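Local atomic coordinates of probable zinc protease PqqL (Escherichia coli, PDB entry 6OFT), a protein that probably acts as a periplasmic zinc-dependent endopeptidase of the M16 family, cutting peptide bonds with one bound zinc ion per subunit. Residues A[111-122]-A[215-224]; A[159-167]-A[233-241]. All coordinates share one frame; numbering follows the deposited sequence.

Contact 1 of 2, residues A[111-122]-A[215-224]; sequences QQVMAIFSEWSN and LIKDNLSKLP
Gln111 and Asn219 join their carboxamides by a reciprocal pair of hydrogen bonds between helices 107-122 and 209-220. Gln111 NE2 gives to Asn219 OD1 at 2.7 Å, and Asn219 ND2 returns a bond to Gln111 OE1 at 2.9 Å. Each acceptor lies close to the plane of the amide that donates to it, although the two amide planes are twisted 32° apart. Asn219 ND2 also donates to the backbone O of Leu215, one turn back in its own helix, meeting a lone pair in the carbonyl plane at 2.8 Å. A third link runs from Ser118 OG to the backbone O of Asn219 (3.1 Å), almost head-on to the carbonyl; the hydroxyl reaches it because OG stands anti to the backbone N (chi1 -169°).

The apolar packing is knobs-into-holes. Met114 enters the hole formed by Leu215, Ile216, Asn219 and Leu220, its chain bending at chi2 and chi3 so that CE comes 3.9 Å from Leu220 CD1, while CG meets Leu215 CD2. In return Leu220 sits among Met114, Phe117, Ser118 and Ser121. Leu223, at the end of a type I turn, brings CD1 to 3.7 Å from Ser121 CB and lays CD2 near Ser118 O. Both helices pack on the six-stranded sheet of this first half of an M16-family protein: Phe201 of strand 199-205 touches Met114, Ile216 and Leu220 and meets Phe117 edge-to-face, and Leu34 and Leu36 of strand 31-38 also touch Phe117.

The short helix segments cross at -50° with axes 9.3 Å apart. With both hydrogens of Asn219 ND2 engaged and OD1 gripped by Gln111, the asparagine amide is held against rotation, its polar atoms satisfied beside the apolar packing of Met114 and the leucines.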
# COMPACT_ATOMS: atom_id res chain seq x y z
N GLN A 111 7.16 -28.10 9.96
CA GLN A 111 8.45 -28.50 9.42
C GLN A 111 8.40 -28.70 7.90
O GLN A 111 9.29 -28.24 7.17
CB GLN A 111 8.96 -29.75 10.16
CG GLN A 111 10.30 -30.33 9.66
CD GLN A 111 11.39 -29.30 9.43
OE1 GLN A 111 11.70 -28.44 10.28
NE2 GLN A 111 12.00 -29.39 8.24
N GLN A 112 7.34 -29.38 7.42
CA GLN A 112 7.12 -29.61 6.02
C GLN A 112 6.97 -28.27 5.27
O GLN A 112 7.59 -28.11 4.22
CB GLN A 112 5.89 -30.52 5.83
CG GLN A 112 5.53 -30.78 4.38
CD GLN A 112 6.57 -31.59 3.65
OE1 GLN A 112 6.43 -32.80 3.51
NE2 GLN A 112 7.62 -30.94 3.16
N VAL A 113 6.18 -27.31 5.83
CA VAL A 113 5.97 -25.98 5.22
C VAL A 113 7.33 -25.23 5.14
O VAL A 113 7.65 -24.64 4.10
CB VAL A 113 4.86 -25.17 5.97
CG1 VAL A 113 4.85 -23.70 5.56
CG2 VAL A 113 3.47 -25.78 5.74
N MET A 114 8.14 -25.31 6.20
CA MET A 114 9.47 -24.68 6.26
C MET A 114 10.42 -25.26 5.19
O MET A 114 11.23 -24.52 4.64
CB MET A 114 10.08 -24.86 7.65
CG MET A 114 9.45 -23.98 8.73
SD MET A 114 9.35 -22.21 8.33
CE MET A 114 11.08 -21.78 8.20
N ALA A 115 10.31 -26.57 4.92
CA ALA A 115 11.12 -27.27 3.92
C ALA A 115 10.77 -26.76 2.51
O ALA A 115 11.69 -26.55 1.71
CB ALA A 115 10.90 -28.77 4.01
N ILE A 116 9.47 -26.47 2.25
CA ILE A 116 8.99 -25.87 1.00
C ILE A 116 9.55 -24.44 0.86
O ILE A 116 9.98 -24.07 -0.22
CB ILE A 116 7.43 -25.94 0.88
CG1 ILE A 116 6.94 -27.41 0.73
CG2 ILE A 116 6.93 -25.07 -0.28
CD1 ILE A 116 5.46 -27.63 0.90
N PHE A 117 9.55 -23.65 1.96
CA PHE A 117 10.10 -22.28 1.93
C PHE A 117 11.59 -22.28 1.59
O PHE A 117 12.05 -21.42 0.83
CB PHE A 117 9.84 -21.52 3.25
CG PHE A 117 8.51 -20.81 3.36
CD1 PHE A 117 8.23 -19.70 2.58
CD2 PHE A 117 7.55 -21.22 4.29
CE1 PHE A 117 7.01 -19.01 2.71
CE2 PHE A 117 6.35 -20.53 4.43
CZ PHE A 117 6.08 -19.43 3.63
N SER A 118 12.34 -23.25 2.15
CA SER A 118 13.77 -23.41 1.89
C SER A 118 14.07 -23.62 0.38
O SER A 118 15.00 -23.03 -0.15
CB SER A 118 14.32 -24.57 2.70
OG SER A 118 15.73 -24.57 2.66
N GLU A 119 13.22 -24.41 -0.31
CA GLU A 119 13.34 -24.67 -1.74
C GLU A 119 12.82 -23.54 -2.61
O GLU A 119 13.32 -23.36 -3.71
CB GLU A 119 12.68 -26.00 -2.12
CG GLU A 119 13.32 -27.15 -1.37
CD GLU A 119 13.68 -28.35 -2.22
OE1 GLU A 119 13.10 -28.51 -3.32
OE2 GLU A 119 14.56 -29.12 -1.78
N TRP A 120 11.85 -22.74 -2.13
CA TRP A 120 11.41 -21.59 -2.92
C TRP A 120 12.58 -20.58 -2.95
O TRP A 120 12.76 -19.89 -3.94
CB TRP A 120 10.17 -20.95 -2.30
CG TRP A 120 8.88 -21.67 -2.58
CD1 TRP A 120 8.63 -22.57 -3.57
CD2 TRP A 120 7.65 -21.51 -1.86
NE1 TRP A 120 7.31 -22.97 -3.54
CE2 TRP A 120 6.68 -22.32 -2.51
CE3 TRP A 120 7.25 -20.74 -0.75
CZ2 TRP A 120 5.35 -22.38 -2.07
CZ3 TRP A 120 5.93 -20.80 -0.33
CH2 TRP A 120 5.00 -21.61 -0.99
N SER A 121 13.37 -20.53 -1.85
CA SER A 121 14.51 -19.62 -1.68
C SER A 121 15.63 -19.79 -2.72
O SER A 121 16.21 -18.77 -3.11
CB SER A 121 15.08 -19.73 -0.28
OG SER A 121 14.13 -19.28 0.68
N ASN A 122 15.96 -21.04 -3.14
CA ASN A 122 17.07 -21.30 -4.08
C ASN A 122 16.96 -22.60 -4.92
O ASN A 122 17.90 -22.92 -5.65
CB ASN A 122 18.42 -21.32 -3.30
CG ASN A 122 18.66 -22.56 -2.46
OD1 ASN A 122 17.74 -23.31 -2.10
ND2 ASN A 122 19.92 -22.81 -2.15
N LEU A 215 12.63 -23.00 14.16
CA LEU A 215 12.03 -23.30 12.85
C LEU A 215 12.84 -22.65 11.74
O LEU A 215 13.19 -23.30 10.77
CB LEU A 215 10.58 -22.76 12.75
CG LEU A 215 9.40 -23.69 13.07
CD1 LEU A 215 8.09 -22.97 12.81
CD2 LEU A 215 9.43 -24.98 12.26
N ILE A 216 13.17 -21.35 11.93
CA ILE A 216 13.94 -20.54 10.98
C ILE A 216 15.37 -21.04 10.85
O ILE A 216 15.81 -21.31 9.72
CB ILE A 216 13.85 -19.03 11.35
CG1 ILE A 216 12.40 -18.52 11.21
CG2 ILE A 216 14.84 -18.17 10.53
CD1 ILE A 216 12.10 -17.22 11.95
N LYS A 217 16.10 -21.15 11.97
CA LYS A 217 17.50 -21.59 11.94
C LYS A 217 17.66 -23.02 11.40
O LYS A 217 18.54 -23.26 10.58
CB LYS A 217 18.19 -21.41 13.30
CG LYS A 217 19.71 -21.50 13.22
CD LYS A 217 20.41 -21.18 14.54
CE LYS A 217 21.88 -21.52 14.47
NZ LYS A 217 22.12 -22.99 14.49
N ASP A 218 16.81 -23.96 11.84
CA ASP A 218 16.89 -25.36 11.38
C ASP A 218 16.64 -25.53 9.89
O ASP A 218 17.13 -26.50 9.31
CB ASP A 218 15.90 -26.25 12.14
CG ASP A 218 16.23 -26.51 13.60
OD1 ASP A 218 15.40 -27.14 14.29
OD2 ASP A 218 17.30 -26.06 14.07
N ASN A 219 15.88 -24.61 9.28
CA ASN A 219 15.49 -24.78 7.89
C ASN A 219 16.05 -23.76 6.90
O ASN A 219 15.99 -24.03 5.70
CB ASN A 219 13.97 -24.80 7.80
CG ASN A 219 13.39 -26.01 8.49
OD1 ASN A 219 13.53 -27.13 8.02
ND2 ASN A 219 12.76 -25.81 9.63
N LEU A 220 16.57 -22.63 7.36
CA LEU A 220 17.01 -21.59 6.42
C LEU A 220 18.46 -21.17 6.56
O LEU A 220 18.94 -20.40 5.73
CB LEU A 220 16.08 -20.34 6.50
CG LEU A 220 14.58 -20.58 6.18
CD1 LEU A 220 13.73 -19.39 6.58
CD2 LEU A 220 14.37 -20.93 4.70
N SER A 221 19.16 -21.66 7.58
CA SER A 221 20.56 -21.29 7.78
C SER A 221 21.53 -22.01 6.82
O SER A 221 22.63 -21.49 6.57
CB SER A 221 20.98 -21.44 9.25
OG SER A 221 20.99 -22.79 9.67
N LYS A 222 21.11 -23.15 6.25
CA LYS A 222 21.95 -23.90 5.30
C LYS A 222 21.93 -23.32 3.87
O LYS A 222 22.70 -23.81 3.02
CB LYS A 222 21.63 -25.40 5.31
CG LYS A 222 22.17 -26.11 6.56
CD LYS A 222 22.51 -27.60 6.33
CE LYS A 222 21.34 -28.55 6.51
NZ LYS A 222 20.91 -28.66 7.93
N LEU A 223 21.10 -22.29 3.59
CA LEU A 223 21.07 -21.64 2.27
C LEU A 223 22.44 -20.97 2.05
O LEU A 223 22.89 -20.26 2.96
CB LEU A 223 19.96 -20.56 2.15
CG LEU A 223 18.49 -20.99 2.27
CD1 LEU A 223 17.60 -19.77 2.44
CD2 LEU A 223 18.03 -21.79 1.07
N PRO A 224 23.12 -21.20 0.90
CA PRO A 224 24.44 -20.56 0.68
C PRO A 224 24.41 -19.04 0.79
O PRO A 224 23.44 -18.40 0.36
CB PRO A 224 24.83 -21.01 -0.74
CG PRO A 224 24.05 -22.28 -0.95
CD PRO A 224 22.75 -22.05 -0.25

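Contact 2 of 2, residues A[159-167]-A[233-241]; sequences FLLANTRNL and VWPTKAENH
A type II turn from Leu161 to Thr164, just past helix 148-160, meets the irregular connection 233-241, which leads into strand 242-248; the touching parts run in opposite directions. At one end Arg165 lies over a face of the Trp234 indole, an off-centre cation-pi stack with guanidinium and ring planes 14° apart. Arg165 CZ stands 3.4 Å from Trp234 CZ2. Arg165 CG, anti to the backbone N (chi1 169°), sits in CH-pi contact 3.9 Å from the centroid of the six-membered ring of Trp234, and the bend at chi2 turns CD and the guanidinium along the same face. Arg165 NE is held by the backbone O of Leu43. With an alanine in place of Trp234, the face under the guanidinium and Arg165 CG is likely to be lost, leaving the Leu43 bond to steady the arginine largely without stacking.

In the middle the two threonines lie side by side, Thr164 CG2 and Thr236 CG2 being 3.7 Å apart. Water 2 takes the N-H of Arg165 and donates to Trp234 O and Thr236 OG1, so that one water joins both chain segments; Thr236 OG1 is also hydrogen-bonded to Asp316 OD1. Farther along, Asn163 ND2 donates to Lys237 O at 3.0 Å, approaching from above the carbonyl plane, and water 1 links the same nitrogen to Glu239 OE2. Glu239 OE1 forms a salt bridge with Arg243.

Thr164 OG1 gives to Leu161 O at 2.7 Å and accepts from Leu167 N in an ST motif. On the sheet side, Thr236 touches Ala314 of strand 303-314 and Tyr317 of strand 317-326, and Arg262 of strand 256-264 binds the carbonyls of Leu160 and Ala162.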
# COMPACT_ATOMS: atom_id res chain seq x y z
N PHE A 159 -1.19 10.56 -14.99
CA PHE A 159 -1.31 11.75 -14.15
C PHE A 159 -0.68 11.48 -12.78
O PHE A 159 0.20 12.23 -12.33
CB PHE A 159 -2.78 12.18 -13.99
CG PHE A 159 -3.47 12.53 -15.29
CD1 PHE A 159 -4.05 11.53 -16.08
CD2 PHE A 159 -3.52 13.84 -15.75
CE1 PHE A 159 -4.65 11.85 -17.31
CE2 PHE A 159 -4.11 14.15 -16.98
CZ PHE A 159 -4.67 13.15 -17.75
N LEU A 160 -1.12 10.39 -12.16
CA LEU A 160 -0.68 9.97 -10.83
C LEU A 160 0.79 9.55 -10.78
O LEU A 160 1.48 9.92 -9.83
CB LEU A 160 -1.61 8.83 -10.35
CG LEU A 160 -1.72 8.53 -8.85
CD1 LEU A 160 -2.17 9.76 -8.05
CD2 LEU A 160 -2.73 7.42 -8.63
N LEU A 161 1.26 8.77 -11.78
CA LEU A 161 2.62 8.23 -11.74
C LEU A 161 3.63 8.94 -12.64
O LEU A 161 4.67 8.36 -12.97
CB LEU A 161 2.60 6.71 -12.04
CG LEU A 161 1.61 5.81 -11.26
CD1 LEU A 161 1.88 4.36 -11.56
CD2 LEU A 161 1.68 6.04 -9.75
N ALA A 162 3.38 10.21 -13.02
CA ALA A 162 4.34 10.96 -13.85
C ALA A 162 5.72 10.99 -13.17
O ALA A 162 5.79 11.17 -11.95
CB ALA A 162 3.84 12.38 -14.07
N ASN A 163 6.79 10.72 -13.93
CA ASN A 163 8.19 10.75 -13.47
C ASN A 163 8.54 9.70 -12.39
O ASN A 163 9.49 9.90 -11.64
CB ASN A 163 8.59 12.15 -13.01
CG ASN A 163 8.41 13.23 -14.05
OD1 ASN A 163 8.49 12.99 -15.25
ND2 ASN A 163 8.16 14.44 -13.60
N THR A 164 7.81 8.57 -12.34
CA THR A 164 8.13 7.48 -11.42
C THR A 164 8.64 6.30 -12.25
O THR A 164 8.26 6.16 -13.40
CB THR A 164 6.89 7.03 -10.61
OG1 THR A 164 5.95 6.45 -11.49
CG2 THR A 164 6.24 8.14 -9.82
N ARG A 165 9.45 5.41 -11.65
CA ARG A 165 9.87 4.18 -12.33
C ARG A 165 8.63 3.23 -12.42
O ARG A 165 8.51 2.47 -13.38
CB ARG A 165 11.05 3.53 -11.57
CG ARG A 165 11.42 2.12 -11.99
CD ARG A 165 12.08 2.01 -13.35
NE ARG A 165 12.75 0.72 -13.46
CZ ARG A 165 13.68 0.42 -14.36
NH1 ARG A 165 14.05 1.31 -15.27
NH2 ARG A 165 14.25 -0.77 -14.34
N ASN A 166 7.70 3.36 -11.44
CA ASN A 166 6.42 2.64 -11.33
C ASN A 166 5.58 2.78 -12.59
O ASN A 166 4.87 1.83 -12.96
CB ASN A 166 5.62 3.18 -10.12
CG ASN A 166 6.36 3.04 -8.82
OD1 ASN A 166 7.38 3.69 -8.60
ND2 ASN A 166 5.88 2.18 -7.93
N LEU A 167 5.64 3.95 -13.26
CA LEU A 167 4.90 4.20 -14.50
C LEU A 167 5.26 3.16 -15.58
O LEU A 167 4.39 2.62 -16.24
CB LEU A 167 5.15 5.65 -15.00
CG LEU A 167 4.50 6.08 -16.35
CD1 LEU A 167 2.98 6.25 -16.22
CD2 LEU A 167 5.13 7.38 -16.87
N VAL A 233 17.31 2.50 -6.89
CA VAL A 233 16.30 3.45 -6.44
C VAL A 233 16.21 4.54 -7.51
O VAL A 233 17.24 5.03 -7.97
CB VAL A 233 16.58 4.02 -5.00
CG1 VAL A 233 15.54 5.04 -4.58
CG2 VAL A 233 16.65 2.89 -3.96
N TRP A 234 14.98 4.85 -7.95
CA TRP A 234 14.72 5.90 -8.93
C TRP A 234 13.98 7.07 -8.23
O TRP A 234 12.77 6.96 -7.97
CB TRP A 234 13.91 5.36 -10.13
CG TRP A 234 14.66 4.40 -11.00
CD1 TRP A 234 15.37 4.69 -12.13
CD2 TRP A 234 14.80 2.99 -10.79
NE1 TRP A 234 15.92 3.55 -12.65
CE2 TRP A 234 15.59 2.48 -11.85
CE3 TRP A 234 14.30 2.09 -9.83
CZ2 TRP A 234 15.92 1.13 -11.95
CZ3 TRP A 234 14.61 0.74 -9.95
CH2 TRP A 234 15.38 0.27 -11.02
N PRO A 235 14.68 8.16 -7.87
CA PRO A 235 13.99 9.29 -7.22
C PRO A 235 12.92 9.90 -8.13
O PRO A 235 13.17 10.14 -9.33
CB PRO A 235 15.13 10.28 -6.90
CG PRO A 235 16.40 9.46 -7.00
CD PRO A 235 16.12 8.47 -8.08
N THR A 236 11.71 10.08 -7.57
CA THR A 236 10.57 10.67 -8.29
C THR A 236 10.84 12.16 -8.48
O THR A 236 11.36 12.82 -7.58
CB THR A 236 9.25 10.37 -7.57
OG1 THR A 236 9.07 8.96 -7.44
CG2 THR A 236 8.04 10.99 -8.27
N LYS A 237 10.54 12.67 -9.68
CA LYS A 237 10.77 14.08 -10.01
C LYS A 237 9.42 14.80 -10.07
O LYS A 237 8.46 14.25 -10.62
CB LYS A 237 11.54 14.20 -11.34
CG LYS A 237 12.05 15.62 -11.64
CD LYS A 237 12.63 15.78 -13.05
CE LYS A 237 11.58 16.04 -14.12
NZ LYS A 237 10.96 17.39 -14.01
N ALA A 238 9.35 16.02 -9.52
CA ALA A 238 8.11 16.79 -9.54
C ALA A 238 7.73 17.15 -10.97
O ALA A 238 8.61 17.30 -11.82
CB ALA A 238 8.27 18.07 -8.73
N GLU A 239 6.42 17.25 -11.24
CA GLU A 239 5.91 17.69 -12.54
C GLU A 239 5.13 18.96 -12.21
O GLU A 239 3.97 18.89 -11.79
CB GLU A 239 5.02 16.65 -13.20
CG GLU A 239 4.65 17.08 -14.62
CD GLU A 239 4.09 15.95 -15.43
OE1 GLU A 239 2.84 15.84 -15.49
OE2 GLU A 239 4.88 15.16 -15.98
N ASN A 240 5.81 20.12 -12.33
CA ASN A 240 5.31 21.45 -11.98
C ASN A 240 4.37 22.02 -13.05
O ASN A 240 4.63 23.06 -13.64
CB ASN A 240 6.49 22.37 -11.66
CG ASN A 240 7.30 21.81 -10.52
OD1 ASN A 240 6.76 21.21 -9.58
ND2 ASN A 240 8.61 21.92 -10.59
N HIS A 241 3.25 21.32 -13.24
CA HIS A 241 2.21 21.62 -14.22
C HIS A 241 0.89 21.12 -13.68
O HIS A 241 0.82 20.03 -13.12
CB HIS A 241 2.50 20.89 -15.55
CG HIS A 241 3.72 21.38 -16.27
ND1 HIS A 241 4.87 20.60 -16.37
CD2 HIS A 241 3.93 22.56 -16.89
CE1 HIS A 241 5.74 21.34 -17.04
NE2 HIS A 241 5.22 22.53 -17.38
O HOH W 1 7.73 16.54 -15.92
O HOH W 2 10.25 6.69 -8.98

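In the fold
Contacts 1 and 2 lie about 38 Å apart between centres, with nearest atoms about 21 Å apart, and share no residue. Their segments alternate along the chain: 111-122, 159-167, 215-224, then 233-241. Contact 1 packs two helices against the six-stranded sheet that holds strands 31-38 and 199-205, whereas contact 2 lies beside the five-stranded sheet beginning with strand 242-248. Each pairs a segment from the insulinase-like part of the chain with one from the M16 inactive-domain part. The chain therefore returns to the first sheet before crossing to the second, and the second contact ties the connecting run 233-241 to the turn after helix 148-160 in this first half of the protease.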